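Beta-lactamase Rm3 (Uncultured bacterium, PDB 5IQK) hydrolyses beta-lactam antibiotics as a zinc-dependent subclass B3 metallo-beta-lactamase, an activity associated with antibiotic resistance. Local coordinates at residues R132-G137 with L160-Q165; V70-N75 with F140-V145; S33-V36 with G41-L44. All coordinates share one frame; numbering follows the deposited sequence.

Interaction 1 (R132-G137 with L160-Q165); sequences RLARDG and LSWTWQ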
ATOM      1  N   ARG A 132      -8.934   8.736  10.556  1.00 24.91           N
ATOM      2  CA  ARG A 132      -7.949   9.319  11.463  1.00 32.24           C
ATOM      3  C   ARG A 132      -6.720   9.726  10.665  1.00 30.33           C
ATOM      4  O   ARG A 132      -6.254   8.978   9.820  1.00 27.38           O
ATOM      5  CB  ARG A 132      -7.566   8.331  12.570  1.00 32.01           C
ATOM      6  CG  ARG A 132      -8.721   7.934  13.466  1.00 37.72           C
ATOM      7  CD  ARG A 132      -9.359   9.174  14.076  1.00 44.62           C
ATOM      8  NE  ARG A 132     -10.556   8.877  14.859  1.00 49.56           N
ATOM      9  CZ  ARG A 132     -10.542   8.544  16.145  1.00 49.16           C
ATOM     10  NH1 ARG A 132      -9.389   8.462  16.798  1.00 55.74           N
ATOM     11  NH2 ARG A 132     -11.678   8.296  16.782  1.00 53.94           N
ATOM     12  N   LEU A 133      -6.184  10.909  10.927  1.00 24.20           N
ATOM     13  CA  LEU A 133      -5.043  11.351  10.138  1.00 23.70           C
ATOM     14  C   LEU A 133      -3.751  10.701  10.625  1.00 27.22           C
ATOM     15  O   LEU A 133      -3.473  10.677  11.830  1.00 26.95           O
ATOM     16  CB  LEU A 133      -4.936  12.875  10.186  1.00 26.81           C
ATOM     17  CG  LEU A 133      -6.148  13.581   9.584  1.00 27.11           C
ATOM     18  CD1 LEU A 133      -5.963  15.091   9.613  1.00 29.39           C
ATOM     19  CD2 LEU A 133      -6.384  13.105   8.165  1.00 27.66           C
ATOM     20  N   ALA A 134      -2.974  10.181   9.682  1.00 23.36           N
ATOM     21  CA  ALA A 134      -1.680   9.568   9.967  1.00 22.85           C
ATOM     22  C   ALA A 134      -0.557  10.460   9.450  1.00 24.88           C
ATOM     23  O   ALA A 134      -0.378  10.612   8.243  1.00 22.46           O
ATOM     24  CB  ALA A 134      -1.587   8.190   9.337  1.00 22.60           C
ATOM     25  N   ARG A 135       0.204  11.042  10.368  1.00 25.10           N
ATOM     26  CA  ARG A 135       1.301  11.919   9.984  1.00 26.28           C
ATOM     27  C   ARG A 135       2.597  11.124  10.067  1.00 24.14           C
ATOM     28  O   ARG A 135       2.633  10.044  10.670  1.00 22.74           O
ATOM     29  CB  ARG A 135       1.349  13.122  10.920  1.00 28.57           C
ATOM     30  CG  ARG A 135       0.021  13.844  10.982  1.00 35.53           C
ATOM     31  CD  ARG A 135       0.085  15.152  11.738  1.00 43.98           C
ATOM     32  NE  ARG A 135      -1.245  15.746  11.847  1.00 43.32           N
ATOM     33  CZ  ARG A 135      -1.789  16.548  10.942  1.00 41.52           C
ATOM     34  NH1 ARG A 135      -1.115  16.874   9.847  1.00 45.87           N
ATOM     35  NH2 ARG A 135      -3.010  17.030  11.140  1.00 43.93           N
ATOM     36  N   ASP A 136       3.657  11.661   9.476  1.00 24.52           N
ATOM     37  CA  ASP A 136       4.964  11.017   9.495  1.00 24.05           C
ATOM     38  C   ASP A 136       5.420  10.707  10.926  1.00 25.36           C
ATOM     39  O   ASP A 136       5.416  11.575  11.803  1.00 24.97           O
ATOM     40  CB  ASP A 136       5.993  11.901   8.785  1.00 23.95           C
ATOM     41  CG  ASP A 136       7.342  11.229   8.637  1.00 26.30           C
ATOM     42  OD1 ASP A 136       7.430  10.213   7.927  1.00 28.49           O
ATOM     43  OD2 ASP A 136       8.322  11.726   9.245  1.00 29.94           O
ATOM     44  N   GLY A 137       5.771   9.452  11.162  1.00 23.21           N
ATOM     45  CA  GLY A 137       6.219   9.024  12.470  1.00 22.33           C
ATOM     46  C   GLY A 137       5.084   8.684  13.417  1.00 22.48           C
ATOM     47  O   GLY A 137       5.327   8.363  14.573  1.00 24.96           O
ATOM     48  N   LEU A 160       1.868   7.153   1.824  1.00 17.81           N
ATOM     49  CA  LEU A 160       2.292   6.680   3.137  1.00 18.46           C
ATOM     50  C   LEU A 160       2.817   5.245   3.095  1.00 19.74           C
ATOM     51  O   LEU A 160       2.193   4.382   2.497  1.00 16.67           O
ATOM     52  CB  LEU A 160       1.132   6.717   4.122  1.00 24.22           C
ATOM     53  CG  LEU A 160       0.823   7.877   5.048  1.00 28.80           C
ATOM     54  CD1 LEU A 160      -0.237   7.364   5.994  1.00 19.74           C
ATOM     55  CD2 LEU A 160       2.068   8.327   5.795  1.00 28.65           C
ATOM     56  N   SER A 161       3.914   4.973   3.790  1.00 21.00           N
ATOM     57  CA  SER A 161       4.380   3.601   3.966  1.00 18.62           C
ATOM     58  C   SER A 161       4.300   3.242   5.457  1.00 20.00           C
ATOM     59  O   SER A 161       4.291   4.132   6.314  1.00 19.47           O
ATOM     60  CB  SER A 161       5.805   3.439   3.435  1.00 16.77           C
ATOM     61  OG  SER A 161       5.863   3.743   2.045  1.00 17.55           O
ATOM     62  N   TRP A 162       4.250   1.946   5.762  1.00 17.21           N
ATOM     63  CA  TRP A 162       3.993   1.477   7.119  1.00 19.45           C
ATOM     64  C   TRP A 162       5.013   0.435   7.554  1.00 19.56           C
ATOM     65  O   TRP A 162       5.389  -0.432   6.768  1.00 19.90           O
ATOM     66  CB  TRP A 162       2.588   0.870   7.215  1.00 16.56           C
ATOM     67  CG  TRP A 162       1.484   1.863   7.009  1.00 20.15           C
ATOM     68  CD1 TRP A 162       0.876   2.191   5.826  1.00 17.62           C
ATOM     69  CD2 TRP A 162       0.857   2.663   8.018  1.00 21.65           C
ATOM     70  NE1 TRP A 162      -0.092   3.148   6.045  1.00 18.23           N
ATOM     71  CE2 TRP A 162      -0.125   3.446   7.382  1.00 20.00           C
ATOM     72  CE3 TRP A 162       1.027   2.785   9.397  1.00 19.40           C
ATOM     73  CZ2 TRP A 162      -0.934   4.340   8.086  1.00 22.67           C
ATOM     74  CZ3 TRP A 162       0.221   3.672  10.094  1.00 21.54           C
ATOM     75  CH2 TRP A 162      -0.742   4.443   9.433  1.00 21.08           C
ATOM     76  N   THR A 163       5.449   0.513   8.808  1.00 21.23           N
ATOM     77  CA  THR A 163       6.339  -0.502   9.362  1.00 20.60           C
ATOM     78  C   THR A 163       5.805  -1.043  10.673  1.00 21.17           C
ATOM     79  O   THR A 163       5.115  -0.354  11.423  1.00 20.88           O
ATOM     80  CB  THR A 163       7.756   0.028   9.629  1.00 21.07           C
ATOM     81  OG1 THR A 163       7.689   1.124  10.557  1.00 24.19           O
ATOM     82  CG2 THR A 163       8.432   0.466   8.338  1.00 26.01           C
ATOM     83  N   TRP A 164       6.156  -2.290  10.942  1.00 23.97           N
ATOM     84  CA  TRP A 164       5.811  -2.950  12.186  1.00 19.46           C
ATOM     85  C   TRP A 164       6.702  -4.168  12.331  1.00 24.21           C
ATOM     86  O   TRP A 164       7.427  -4.521  11.403  1.00 23.79           O
ATOM     87  CB  TRP A 164       4.331  -3.346  12.196  1.00 19.38           C
ATOM     88  CG  TRP A 164       3.969  -4.396  11.180  1.00 21.58           C
ATOM     89  CD1 TRP A 164       3.792  -5.729  11.405  1.00 20.68           C
ATOM     90  CD2 TRP A 164       3.750  -4.199   9.774  1.00 22.41           C
ATOM     91  NE1 TRP A 164       3.466  -6.374  10.241  1.00 24.76           N
ATOM     92  CE2 TRP A 164       3.434  -5.457   9.221  1.00 20.89           C
ATOM     93  CE3 TRP A 164       3.784  -3.083   8.935  1.00 21.93           C
ATOM     94  CZ2 TRP A 164       3.161  -5.633   7.876  1.00 22.43           C
ATOM     95  CZ3 TRP A 164       3.512  -3.256   7.588  1.00 23.39           C
ATOM     96  CH2 TRP A 164       3.205  -4.515   7.071  1.00 18.49           C
ATOM     97  N   GLN A 165       6.624  -4.836  13.480  1.00 23.20           N
ATOM     98  CA  GLN A 165       7.357  -6.081  13.678  1.00 27.02           C
ATOM     99  C   GLN A 165       6.400  -7.255  13.785  1.00 22.49           C
ATOM    100  O   GLN A 165       5.309  -7.125  14.327  1.00 22.63           O
ATOM    101  CB  GLN A 165       8.226  -6.027  14.946  1.00 29.64           C
ATOM    102  CG  GLN A 165       9.205  -4.883  14.997  1.00 34.56           C
ATOM    103  CD  GLN A 165      10.333  -5.129  15.981  1.00 43.69           C
ATOM    104  OE1 GLN A 165      10.205  -5.931  16.914  1.00 47.22           O
ATOM    105  NE2 GLN A 165      11.453  -4.445  15.772  1.00 43.25           N
TER

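Interaction 2 (V70-N75 with F140-V145); sequences VKLILN and FNVGPV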
ATOM      1  N   VAL A  70     -11.435  -6.917  12.344  1.00 27.63           N
ATOM      2  CA  VAL A  70     -10.539  -5.844  11.933  1.00 23.53           C
ATOM      3  C   VAL A  70     -10.895  -4.577  12.695  1.00 23.91           C
ATOM      4  O   VAL A  70     -12.023  -4.109  12.631  1.00 24.05           O
ATOM      5  CB  VAL A  70     -10.618  -5.603  10.416  1.00 26.09           C
ATOM      6  CG1 VAL A  70      -9.912  -4.291  10.030  1.00 22.12           C
ATOM      7  CG2 VAL A  70     -10.014  -6.776   9.682  1.00 23.19           C
ATOM      8  N   LYS A  71      -9.937  -4.017  13.419  1.00 25.30           N
ATOM      9  CA  LYS A  71     -10.240  -2.855  14.251  1.00 24.73           C
ATOM     10  C   LYS A  71      -9.571  -1.583  13.745  1.00 26.55           C
ATOM     11  O   LYS A  71      -9.891  -0.490  14.197  1.00 27.06           O
ATOM     12  CB  LYS A  71      -9.852  -3.144  15.693  1.00 28.47           C
ATOM     13  CG  LYS A  71     -10.703  -4.288  16.257  1.00 30.13           C
ATOM     14  CD  LYS A  71     -10.645  -4.431  17.753  1.00 37.24           C
ATOM     15  CE  LYS A  71     -11.430  -5.669  18.175  1.00 36.72           C
ATOM     16  NZ  LYS A  71     -12.662  -5.840  17.348  1.00 40.08           N
ATOM     17  N   LEU A  72      -8.656  -1.731  12.797  1.00 23.68           N
ATOM     18  CA  LEU A  72      -8.000  -0.579  12.182  1.00 20.69           C
ATOM     19  C   LEU A  72      -7.648  -0.893  10.740  1.00 20.98           C
ATOM     20  O   LEU A  72      -7.110  -1.956  10.453  1.00 21.90           O
ATOM     21  CB  LEU A  72      -6.738  -0.198  12.950  1.00 19.77           C
ATOM     22  CG  LEU A  72      -5.905   0.985  12.445  1.00 26.16           C
ATOM     23  CD1 LEU A  72      -6.692   2.291  12.436  1.00 24.85           C
ATOM     24  CD2 LEU A  72      -4.643   1.115  13.268  1.00 23.27           C
ATOM     25  N   ILE A  73      -7.965   0.034   9.841  1.00 21.88           N
ATOM     26  CA  ILE A  73      -7.626  -0.093   8.428  1.00 20.93           C
ATOM     27  C   ILE A  73      -6.668   1.035   8.046  1.00 19.30           C
ATOM     28  O   ILE A  73      -6.938   2.200   8.350  1.00 21.44           O
ATOM     29  CB  ILE A  73      -8.875  -0.020   7.534  1.00 21.85           C
ATOM     30  CG1 ILE A  73      -9.873  -1.114   7.929  1.00 21.95           C
ATOM     31  CG2 ILE A  73      -8.484  -0.097   6.056  1.00 20.50           C
ATOM     32  CD1 ILE A  73     -11.211  -0.987   7.242  1.00 17.83           C
ATOM     33  N   LEU A  74      -5.553   0.685   7.413  1.00 17.67           N
ATOM     34  CA  LEU A  74      -4.552   1.669   7.003  1.00 18.14           C
ATOM     35  C   LEU A  74      -4.552   1.858   5.493  1.00 18.17           C
ATOM     36  O   LEU A  74      -4.794   0.926   4.742  1.00 19.33           O
ATOM     37  CB  LEU A  74      -3.161   1.248   7.453  1.00 17.25           C
ATOM     38  CG  LEU A  74      -3.109   0.860   8.938  1.00 20.71           C
ATOM     39  CD1 LEU A  74      -1.713   0.417   9.326  1.00 19.75           C
ATOM     40  CD2 LEU A  74      -3.594   1.994   9.827  1.00 20.33           C
ATOM     41  N   ASN A  75      -4.269   3.080   5.063  1.00 17.27           N
ATOM     42  CA  ASN A  75      -4.189   3.406   3.648  1.00 16.97           C
ATOM     43  C   ASN A  75      -2.757   3.759   3.246  1.00 18.36           C
ATOM     44  O   ASN A  75      -2.001   4.320   4.044  1.00 16.31           O
ATOM     45  CB  ASN A  75      -5.135   4.567   3.323  1.00 18.60           C
ATOM     46  CG  ASN A  75      -4.968   5.077   1.900  1.00 19.29           C
ATOM     47  OD1 ASN A  75      -4.564   6.223   1.681  1.00 18.02           O
ATOM     48  ND2 ASN A  75      -5.247   4.219   0.928  1.00 19.03           N
ATOM     49  N   PHE A 140       0.361   3.802  15.558  1.00 23.04           N
ATOM     50  CA  PHE A 140      -1.004   3.309  15.721  1.00 23.72           C
ATOM     51  C   PHE A 140      -0.917   1.900  16.276  1.00 28.85           C
ATOM     52  O   PHE A 140       0.054   1.192  16.018  1.00 28.57           O
ATOM     53  CB  PHE A 140      -1.784   3.273  14.395  1.00 25.96           C
ATOM     54  CG  PHE A 140      -2.031   4.617  13.789  1.00 25.21           C
ATOM     55  CD1 PHE A 140      -3.275   5.225  13.897  1.00 25.65           C
ATOM     56  CD2 PHE A 140      -1.019   5.287  13.128  1.00 25.39           C
ATOM     57  CE1 PHE A 140      -3.501   6.476  13.339  1.00 25.30           C
ATOM     58  CE2 PHE A 140      -1.240   6.541  12.566  1.00 23.57           C
ATOM     59  CZ  PHE A 140      -2.485   7.132  12.673  1.00 26.29           C
ATOM     60  N   ASN A 141      -1.938   1.486  17.012  1.00 26.16           N
ATOM     61  CA  ASN A 141      -1.951   0.123  17.522  1.00 30.00           C
ATOM     62  C   ASN A 141      -3.339  -0.473  17.632  1.00 30.45           C
ATOM     63  O   ASN A 141      -4.340   0.241  17.738  1.00 31.20           O
ATOM     64  CB  ASN A 141      -1.255   0.056  18.887  1.00 33.23           C
ATOM     65  CG  ASN A 141      -2.158   0.476  20.031  1.00 35.18           C
ATOM     66  OD1 ASN A 141      -2.443   1.660  20.203  1.00 35.83           O
ATOM     67  ND2 ASN A 141      -2.606  -0.497  20.830  1.00 32.89           N
ATOM     68  N   VAL A 142      -3.374  -1.798  17.545  1.00 31.41           N
ATOM     69  CA  VAL A 142      -4.527  -2.589  17.931  1.00 31.37           C
ATOM     70  C   VAL A 142      -3.949  -3.647  18.846  1.00 33.43           C
ATOM     71  O   VAL A 142      -3.270  -4.561  18.394  1.00 30.26           O
ATOM     72  CB  VAL A 142      -5.254  -3.236  16.738  1.00 29.49           C
ATOM     73  CG1 VAL A 142      -6.403  -4.127  17.232  1.00 29.18           C
ATOM     74  CG2 VAL A 142      -5.757  -2.170  15.764  1.00 31.01           C
ATOM     75  N   GLY A 143      -4.193  -3.506  20.143  1.00 34.80           N
ATOM     76  CA  GLY A 143      -3.566  -4.376  21.112  1.00 30.68           C
ATOM     77  C   GLY A 143      -2.054  -4.318  21.024  1.00 30.76           C
ATOM     78  O   GLY A 143      -1.469  -3.241  21.098  1.00 38.38           O
ATOM     79  N   PRO A 144      -1.414  -5.476  20.827  1.00 29.23           N
ATOM     80  CA  PRO A 144       0.048  -5.588  20.839  1.00 32.90           C
ATOM     81  C   PRO A 144       0.742  -5.256  19.521  1.00 34.08           C
ATOM     82  O   PRO A 144       1.965  -5.130  19.518  1.00 37.14           O
ATOM     83  CB  PRO A 144       0.260  -7.061  21.174  1.00 35.36           C
ATOM     84  CG  PRO A 144      -0.881  -7.725  20.491  1.00 33.13           C
ATOM     85  CD  PRO A 144      -2.054  -6.797  20.706  1.00 33.31           C
ATOM     86  N   VAL A 145      -0.001  -5.116  18.428  1.00 32.40           N
ATOM     87  CA  VAL A 145       0.635  -4.767  17.159  1.00 30.08           C
ATOM     88  C   VAL A 145       0.702  -3.257  17.006  1.00 26.90           C
ATOM     89  O   VAL A 145      -0.312  -2.560  17.036  1.00 23.45           O
ATOM     90  CB  VAL A 145      -0.089  -5.390  15.952  1.00 31.03           C
ATOM     91  CG1 VAL A 145      -1.581  -5.243  16.086  1.00 33.54           C
ATOM     92  CG2 VAL A 145       0.398  -4.775  14.631  1.00 28.75           C
TER

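Interaction 3 (S33-V36 with G41-L44); sequences SVLV and GHVL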
ATOM      1  N   SER A  33      -3.049  -6.237  -0.290  1.00 15.61           N
ATOM      2  CA  SER A  33      -3.763  -5.964   0.947  1.00 20.84           C
ATOM      3  C   SER A  33      -3.138  -6.888   1.977  1.00 20.51           C
ATOM      4  O   SER A  33      -2.850  -8.042   1.668  1.00 18.39           O
ATOM      5  CB  SER A  33      -5.267  -6.214   0.808  1.00 20.56           C
ATOM      6  OG  SER A  33      -5.931  -5.895   2.029  1.00 21.23           O
ATOM      7  N   VAL A  34      -2.889  -6.385   3.182  1.00 19.51           N
ATOM      8  CA  VAL A  34      -2.153  -7.150   4.180  1.00 22.49           C
ATOM      9  C   VAL A  34      -2.904  -7.148   5.516  1.00 18.90           C
ATOM     10  O   VAL A  34      -3.379  -6.100   5.973  1.00 20.32           O
ATOM     11  CB  VAL A  34      -0.711  -6.580   4.370  1.00 20.72           C
ATOM     12  CG1 VAL A  34      -0.025  -7.184   5.605  1.00 20.95           C
ATOM     13  CG2 VAL A  34       0.129  -6.839   3.119  1.00 21.14           C
ATOM     14  N   LEU A  35      -2.993  -8.323   6.128  1.00 19.00           N
ATOM     15  CA  LEU A  35      -3.655  -8.502   7.416  1.00 23.69           C
ATOM     16  C   LEU A  35      -2.625  -8.800   8.504  1.00 23.13           C
ATOM     17  O   LEU A  35      -1.796  -9.697   8.357  1.00 20.72           O
ATOM     18  CB  LEU A  35      -4.683  -9.631   7.323  1.00 19.08           C
ATOM     19  CG  LEU A  35      -5.592  -9.874   8.531  1.00 23.17           C
ATOM     20  CD1 LEU A  35      -6.612  -8.752   8.660  1.00 23.78           C
ATOM     21  CD2 LEU A  35      -6.280 -11.244   8.396  1.00 22.28           C
ATOM     22  N   VAL A  36      -2.666  -8.022   9.581  1.00 20.05           N
ATOM     23  CA  VAL A  36      -1.770  -8.216  10.704  1.00 22.92           C
ATOM     24  C   VAL A  36      -2.634  -8.498  11.937  1.00 21.65           C
ATOM     25  O   VAL A  36      -3.381  -7.632  12.391  1.00 22.70           O
ATOM     26  CB  VAL A  36      -0.854  -6.988  10.958  1.00 23.50           C
ATOM     27  CG1 VAL A  36       0.203  -7.344  12.008  1.00 24.23           C
ATOM     28  CG2 VAL A  36      -0.210  -6.494   9.651  1.00 21.51           C
ATOM     29  N   GLY A  41      -7.836  -8.303  18.003  1.00 30.42           N
ATOM     30  CA  GLY A  41      -8.337  -7.767  16.749  1.00 29.08           C
ATOM     31  C   GLY A  41      -7.207  -7.501  15.778  1.00 24.33           C
ATOM     32  O   GLY A  41      -6.035  -7.572  16.148  1.00 25.28           O
ATOM     33  N   HIS A  42      -7.555  -7.166  14.535  1.00 27.20           N
ATOM     34  CA  HIS A  42      -6.561  -7.079  13.477  1.00 24.09           C
ATOM     35  C   HIS A  42      -6.431  -5.715  12.812  1.00 22.41           C
ATOM     36  O   HIS A  42      -7.310  -4.857  12.896  1.00 22.18           O
ATOM     37  CB  HIS A  42      -6.856  -8.091  12.370  1.00 24.95           C
ATOM     38  CG  HIS A  42      -7.388  -9.396  12.862  1.00 26.53           C
ATOM     39  ND1 HIS A  42      -6.802 -10.104  13.891  1.00 27.62           N
ATOM     40  CD2 HIS A  42      -8.469 -10.114  12.479  1.00 24.41           C
ATOM     41  CE1 HIS A  42      -7.489 -11.210  14.108  1.00 26.40           C
ATOM     42  NE2 HIS A  42      -8.506 -11.242  13.264  1.00 24.53           N
ATOM     43  N   VAL A  43      -5.316  -5.565  12.119  1.00 20.74           N
ATOM     44  CA  VAL A  43      -5.053  -4.399  11.282  1.00 15.96           C
ATOM     45  C   VAL A  43      -5.074  -4.854   9.830  1.00 21.55           C
ATOM     46  O   VAL A  43      -4.531  -5.911   9.499  1.00 21.25           O
ATOM     47  CB  VAL A  43      -3.712  -3.754  11.609  1.00 21.58           C
ATOM     48  CG1 VAL A  43      -3.454  -2.541  10.682  1.00 22.24           C
ATOM     49  CG2 VAL A  43      -3.685  -3.321  13.067  1.00 23.02           C
ATOM     50  N   LEU A  44      -5.737  -4.072   8.980  1.00 20.09           N
ATOM     51  CA  LEU A  44      -5.806  -4.363   7.553  1.00 17.71           C
ATOM     52  C   LEU A  44      -5.188  -3.207   6.804  1.00 20.88           C
ATOM     53  O   LEU A  44      -5.487  -2.058   7.104  1.00 21.93           O
ATOM     54  CB  LEU A  44      -7.251  -4.591   7.107  1.00 22.26           C
ATOM     55  CG  LEU A  44      -7.496  -4.929   5.641  1.00 22.03           C
ATOM     56  CD1 LEU A  44      -6.794  -6.227   5.288  1.00 22.24           C
ATOM     57  CD2 LEU A  44      -8.989  -5.031   5.363  1.00 24.68           C
TER

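Interaction 1 (R132-G137 with L160-Q165)
In the alpha-beta/beta-alpha sandwich of the metallo-beta-lactamase fold, Ala134 meets Leu160 and Trp162 in the core between the two sheets. Ala134 lies just past the end of strand 131-133, an edge strand of the seven-stranded sheet. Leu160 and Trp162 belong to strand 160-168 of the five-stranded sheet. The contact is small and wholly apolar. The methyl CB of Ala134 points toward the other strand and touches two groups there. One is the Leu160 branch CD1, with Ala134 CB to Leu160 CD1 at 3.7 Å. The other is the far corner of the indole, with Ala134 CB to Trp162 CH2 at 3.8 Å. The methyl comes to the six-membered ring obliquely. In Trp162, CG stands anti to the carbonyl carbon (chi1 -66°), and this carries the benzo end of the indole to Ala134. The pyrrole N-H is used elsewhere: Trp162 NE1 donates to Asn75 O, which ties the ring to the residue that follows strand 70-74. Around the contact, Ala134 bonds through its backbone to Ala99, at strand 96-99. Leu160 and Trp162 both pack on Ala149 of strand 145-151, and Leu160 also touches the loop residue Ser100.

Interaction 2 (V70-N75 with F140-V145)
Leu72 and Val142 touch through aliphatic carbons, Leu72 CB lying 3.6 Å from Val142 CG2. The second branch of the valine turns to the preceding residue, with Val142 CG1 at 3.9 Å from Lys71 CB. Only the root of the lysine takes part, since the rest of its chain leads away. Further along, Leu72 CD2 rests 3.8 Å from Phe140 CB. The two side chains cross at about a right angle. The leucine has CG anti to its own N (chi1 179°), which, with chi2 at 61°, sends CD2 to Phe140 while CB stays against the valine. CD2 lies oblique to the phenyl ring. The next shell lies at the Val142 end, where a type II' turn from Val142 to Val145 probably fixes the strand end. Val142 N donates to Val145 O at 3.2 Å; the return bond from Val145 N to Val142 O is weak. Asn141 ND2 adds a bond of 3.0 Å to Gly143 O, in the carbonyl plane and on a lone pair. Val142 also packs on Val43, and Phe140 on Ala98 and Ala134. The axes of strands 70-74 and 140-142, from different sheets, come within 7.4 Å, and their directions differ by 153°. This is face-to-face sheet packing, as in the alpha-beta/beta-alpha sandwich of metallo-beta-lactamases.

Interaction 3 (S33-V36 with G41-L44)
Leu35 and Leu44 form a non-hydrogen-bonded pair in the antiparallel beta hairpin of strands 34-36 and 42-45. The next pair, Val36 with Val43, is the hydrogen-bonded one. Val36 N donates to Val43 O and Val43 N to Val36 O, both at 2.8 Å and both nearly straight (174° and 176°). The two valine side chains share one face of the sheet, with Val36 CB and Val43 CB 4.4 Å apart. The leucines lie on the other face. From the CB of Leu44, CG stands anti to the backbone N (chi1 -179°), which directs the chain toward Ser33 and the start of strand 34-36. Leu44 CG comes 4.1 Å from Ser33 OG. At the tip, Leu44 CD1 lies 3.4 Å from Ser33 OG, and is also near Val34 O and Leu35 CD1. Helix 53-62 covers this face, with Ile56 against both Ser33 and Leu44. The polar partners of Ser33 OG are the backbone oxygens of Asp46 and Ile45, to which it is hydrogen-bonded. Leu35 reaches across in turn, Leu35 CD1 lying 3.8 Å from His42 CB. The imidazole beyond meets Phe65 edge-to-face. Beside the CD1 contacts, Leu44 CA approaches Val34 O at 3.4 Å in a CA-H...O contact.

Overall arrangement
Along the chain, interaction 3 closes before the other two open, while the segments of interactions 1 and 2 alternate. Interaction 3 is a hairpin within the seven-stranded sheet. Interactions 1 and 2 join that sheet to the five-stranded one. The centres of interactions 2 and 3 are about 7 Å apart, because strands 42-45 and 70-74 are neighbours: Lys71 N bonds to His42 O and Leu74 N to Leu44 O. Interaction 1 is centred about 11 Å from interaction 2 and about 14 Å from interaction 3. Trp162 packs on Leu74 and Phe140, and Trp164 on Val34 and Val36. Interactions 1 and 2, with the Val36/Val43 face of interaction 3, belong to the core between the sheets; the Leu35/Leu44 face packs under helix 53-62.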